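PDB 6WIS: DUF411 domain-containing protein from Pseudomonas aeruginosa, which binds copper through a cysteine-bridged tetranuclear cluster and probably contributes to bacterial copper resistance. Local coordinates for residues 38-42 with 53-57; 62-68 with 82-87. All blocks are in the same frame, centred on the assembly; numbering follows the deposited sequence.

Interaction 1: residues 38-42 with 53-57; sequences MSAVK and SCHTG. With CU (copper (II) ion), chain C; CU (copper (II) ion), chain D.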
# COMPACT_ATOMS: atom_id res chain seq x y z
N MSE A 38 -8.98 -9.87 -7.73
CA MSE A 38 -8.47 -8.63 -7.19
C MSE A 38 -9.55 -7.53 -7.17
O MSE A 38 -9.56 -6.70 -6.26
CB MSE A 38 -7.24 -8.16 -7.98
CG MSE A 38 -6.63 -6.91 -7.38
SE MSE A 38 -5.83 -7.29 -5.61
CE MSE A 38 -4.09 -7.84 -6.25
N SER A 39 -10.44 -7.54 -8.17
CA SER A 39 -11.60 -6.64 -8.14
C SER A 39 -12.42 -6.81 -6.86
O SER A 39 -12.80 -5.83 -6.21
CB SER A 39 -12.49 -6.88 -9.36
OG SER A 39 -12.00 -6.11 -10.44
N ALA A 40 -12.72 -8.06 -6.50
CA ALA A 40 -13.45 -8.31 -5.26
C ALA A 40 -12.67 -7.82 -4.05
O ALA A 40 -13.24 -7.23 -3.12
CB ALA A 40 -13.75 -9.81 -5.10
N VAL A 41 -11.35 -8.06 -4.03
CA VAL A 41 -10.56 -7.67 -2.86
C VAL A 41 -10.59 -6.16 -2.70
O VAL A 41 -10.86 -5.64 -1.61
CB VAL A 41 -9.11 -8.19 -2.98
CG1 VAL A 41 -8.25 -7.58 -1.87
CG2 VAL A 41 -9.07 -9.72 -2.89
N LYS A 42 -10.37 -5.43 -3.79
CA LYS A 42 -10.27 -3.99 -3.68
C LYS A 42 -11.63 -3.37 -3.38
O LYS A 42 -11.74 -2.47 -2.53
CB LYS A 42 -9.68 -3.40 -4.96
CG LYS A 42 -8.16 -3.66 -5.15
CD LYS A 42 -7.64 -2.80 -6.30
CE LYS A 42 -6.45 -3.47 -6.97
NZ LYS A 42 -5.39 -3.83 -5.97
N SER A 53 -3.69 -0.16 -7.46
CA SER A 53 -2.29 -0.38 -7.74
C SER A 53 -2.14 -1.87 -8.01
O SER A 53 -3.13 -2.55 -8.32
CB SER A 53 -1.42 0.16 -6.58
OG SER A 53 -0.04 0.11 -6.87
N CYS A 54 -0.92 -2.38 -7.88
CA CYS A 54 -0.59 -3.77 -8.22
C CYS A 54 -0.77 -4.75 -7.05
O CYS A 54 -0.67 -5.97 -7.25
CB CYS A 54 0.86 -3.81 -8.71
SG CYS A 54 1.94 -2.87 -7.56
N HIS A 55 -0.96 -4.25 -5.83
CA HIS A 55 -1.18 -5.14 -4.70
C HIS A 55 -2.00 -4.40 -3.65
O HIS A 55 -2.06 -3.17 -3.65
CB HIS A 55 0.16 -5.62 -4.09
CG HIS A 55 0.97 -4.51 -3.48
ND1 HIS A 55 2.12 -4.02 -4.06
CD2 HIS A 55 0.78 -3.79 -2.35
CE1 HIS A 55 2.62 -3.05 -3.31
NE2 HIS A 55 1.81 -2.87 -2.27
N THR A 56 -2.60 -5.15 -2.73
CA THR A 56 -3.42 -4.57 -1.66
C THR A 56 -3.04 -5.26 -0.36
O THR A 56 -3.17 -6.49 -0.25
CB THR A 56 -4.92 -4.75 -1.92
OG1 THR A 56 -5.26 -4.21 -3.21
CG2 THR A 56 -5.72 -4.01 -0.84
N GLY A 57 -2.53 -4.49 0.62
CA GLY A 57 -2.24 -5.02 1.94
C GLY A 57 -3.37 -4.70 2.92
O GLY A 57 -4.16 -3.79 2.68
CU CU C . 2.42 -4.57 -6.15
CU CU D . 4.21 -3.06 -7.79
O HOH W 1 -3.90 -4.89 -8.57
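One hydrogen bond joins helix segment 38-42 to segment 53-57: Lys42 NZ donates to Thr56 OG1 at 2.8 Å. The extended middle of the lysine chain carries the ammonium there, although its CA-to-CB bond points sideways. A water adds an indirect route, donating to Ser53 O (2.5 Å) and accepting a weak bond from Lys42 NZ (3.2 Å). Both polar ends converge on Glu65 of the next strand, which forms a salt bridge with Lys42 and a hydrogen bond with the Thr56 hydroxyl.

Van der Waals packing is looser. The SE atom of Met38, a selenomethionine, lies 3.9 Å from Thr56 OG1, its CE is 4.0 Å from Cys54 O, and Val41 CG1 approaches Thr56 CB at 4.4 Å. The axes of helix 38-42 and strand 55-57 lie 9.6 Å apart, as for a helix packed on a sheet, inclined 37°.

Metal ligation occupies side chains directed away from the helix. Cys54 SG bridges two copper ions at 2.3 Å each, and His55 ND1 binds one of them, chain C, at 2.2 Å; Cys15, Cys16 and His67 supply further ligands. The chemistry is divided by strand face: Thr56 meets the lysine of the helix, while His55 beside it turns to copper.

Interaction 2: residues 62-68 with 82-87; sequences KFVEGHV and LVGAAV. With CU (copper (II) ion), chain D.
Strands 62-65 and 84-86 run parallel at 5° with axes 4.7 Å apart, pairing Phe63 with Gly84, Val64 with Ala85 and Glu65 with Ala86. Ladder bonds are Phe63 N to Val83 O (3.2 Å), Ala85 N to Phe63 O (3.0 Å), Glu65 N to Ala85 O (2.9 Å) and Val87 N to Glu65 O (2.8 Å). Phe63 takes chi1 p (67°), chi2 77°, laying its ring over Gly84: CA 3.6 Å from the centroid, 5° off normal, a CH-pi contact where a CB would clash. Lys62 (m, then t) extends NZ to Leu82 O, 2.8 Å. Glu65 (t, p) packs CB 3.6 Å from Ala86 CB, its carboxylate bonding Lys42, Ser53 and Thr56. Val68 and Val87, both t, meet CG2 to CG2 at 3.9 Å. Gly66 (phi 82°) opens the inverse gamma turn centred on His67, whose m rotamer sets NE2 2.1 Å from the chain D copper; ND1 bonds Pro95 O. This parallel beta-alpha-beta pairing couples a backbone-bonded core to a metal ligand beyond the strand.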
# COMPACT_ATOMS: atom_id res chain seq x y z
N LYS A 62 -7.23 -1.84 8.08
CA LYS A 62 -7.11 -0.76 7.10
C LYS A 62 -6.36 -1.25 5.87
O LYS A 62 -5.48 -2.12 5.98
CB LYS A 62 -6.40 0.44 7.72
CG LYS A 62 -6.96 0.84 9.09
CD LYS A 62 -6.32 2.13 9.58
CE LYS A 62 -6.99 2.60 10.89
NZ LYS A 62 -6.47 3.95 11.20
N PHE A 63 -6.70 -0.71 4.70
CA PHE A 63 -6.05 -1.16 3.47
C PHE A 63 -4.81 -0.31 3.16
O PHE A 63 -4.72 0.86 3.51
CB PHE A 63 -7.01 -1.15 2.27
CG PHE A 63 -7.49 0.23 1.82
CD1 PHE A 63 -6.66 1.06 1.07
CD2 PHE A 63 -8.79 0.63 2.08
CE1 PHE A 63 -7.11 2.29 0.65
CE2 PHE A 63 -9.25 1.85 1.65
CZ PHE A 63 -8.42 2.68 0.94
N VAL A 64 -3.86 -0.94 2.48
CA VAL A 64 -2.58 -0.33 2.10
C VAL A 64 -2.46 -0.65 0.61
O VAL A 64 -2.19 -1.79 0.24
CB VAL A 64 -1.39 -0.91 2.88
CG1 VAL A 64 -0.07 -0.29 2.38
CG2 VAL A 64 -1.58 -0.69 4.43
N GLU A 65 -2.76 0.33 -0.24
CA GLU A 65 -2.85 0.10 -1.67
C GLU A 65 -1.55 0.54 -2.32
O GLU A 65 -1.18 1.72 -2.25
CB GLU A 65 -4.04 0.87 -2.27
CG GLU A 65 -4.26 0.61 -3.76
CD GLU A 65 -4.74 -0.81 -4.05
OE1 GLU A 65 -5.11 -1.49 -3.07
OE2 GLU A 65 -4.75 -1.24 -5.24
N GLY A 66 -0.84 -0.39 -2.92
CA GLY A 66 0.36 -0.01 -3.63
C GLY A 66 1.60 0.17 -2.76
O GLY A 66 1.72 -0.30 -1.62
N HIS A 67 2.58 0.86 -3.35
CA HIS A 67 3.93 0.93 -2.81
C HIS A 67 4.05 2.02 -1.73
O HIS A 67 4.83 2.96 -1.85
CB HIS A 67 4.91 1.12 -3.96
CG HIS A 67 5.04 -0.09 -4.83
ND1 HIS A 67 6.00 -1.06 -4.62
CD2 HIS A 67 4.29 -0.54 -5.86
CE1 HIS A 67 5.85 -2.04 -5.49
NE2 HIS A 67 4.81 -1.76 -6.25
N VAL A 68 3.26 1.86 -0.67
CA VAL A 68 3.30 2.79 0.48
C VAL A 68 4.56 2.53 1.30
O VAL A 68 4.82 1.37 1.67
CB VAL A 68 2.06 2.61 1.35
CG1 VAL A 68 2.10 3.63 2.51
CG2 VAL A 68 0.73 2.76 0.53
N LEU A 82 -8.72 7.50 9.47
CA LEU A 82 -8.36 6.93 8.17
C LEU A 82 -8.60 5.42 8.16
O LEU A 82 -8.22 4.71 9.10
CB LEU A 82 -6.90 7.21 7.80
CG LEU A 82 -6.48 8.67 7.66
CD1 LEU A 82 -5.01 8.75 7.27
CD2 LEU A 82 -7.35 9.40 6.64
N VAL A 83 -9.20 4.95 7.07
CA VAL A 83 -9.45 3.54 6.84
C VAL A 83 -8.48 2.91 5.84
O VAL A 83 -8.54 1.70 5.59
CB VAL A 83 -10.91 3.35 6.36
CG1 VAL A 83 -11.03 3.78 4.91
CG2 VAL A 83 -11.39 1.91 6.57
N GLY A 84 -7.58 3.70 5.25
CA GLY A 84 -6.65 3.17 4.27
C GLY A 84 -5.76 4.27 3.73
O GLY A 84 -6.03 5.46 3.93
N ALA A 85 -4.67 3.85 3.09
CA ALA A 85 -3.79 4.76 2.37
C ALA A 85 -3.38 4.09 1.07
O ALA A 85 -3.23 2.87 1.02
CB ALA A 85 -2.57 5.15 3.17
N ALA A 86 -3.22 4.89 0.02
CA ALA A 86 -2.93 4.40 -1.32
C ALA A 86 -1.80 5.21 -1.94
O ALA A 86 -1.75 6.44 -1.78
CB ALA A 86 -4.17 4.50 -2.27
N VAL A 87 -0.91 4.51 -2.64
CA VAL A 87 -0.08 5.10 -3.69
C VAL A 87 -0.59 4.54 -5.02
O VAL A 87 -0.26 3.40 -5.38
CB VAL A 87 1.41 4.80 -3.51
CG1 VAL A 87 2.19 5.36 -4.71
CG2 VAL A 87 1.93 5.37 -2.17
CU CU D . 4.21 -3.06 -7.79
O HOH W 2 2.08 2.15 -5.85

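How the interactions relate
Along the chain the contacts come in series. Interaction 1 closes first, folding helix 38-45 back against the start of strand 55-59 across a ten-residue connection. After the turn into neighbouring antiparallel strand 62-65, interaction 2 opens; helix 70-77 then makes the crossover that brings strand 84-86 alongside. The two neither nest nor cross, yet their centres are 10 Å apart and they touch directly. Glu65 is the main junction, with OE2 2.7 Å from Ser53 N and OE1 2.7 Å from Thr56 OG1, both probable hydrogen bonds. Cys54 and His67 share the chain D copper, so the metal site joins the loop leading into strand 55-59 to the turn following strand 62-65.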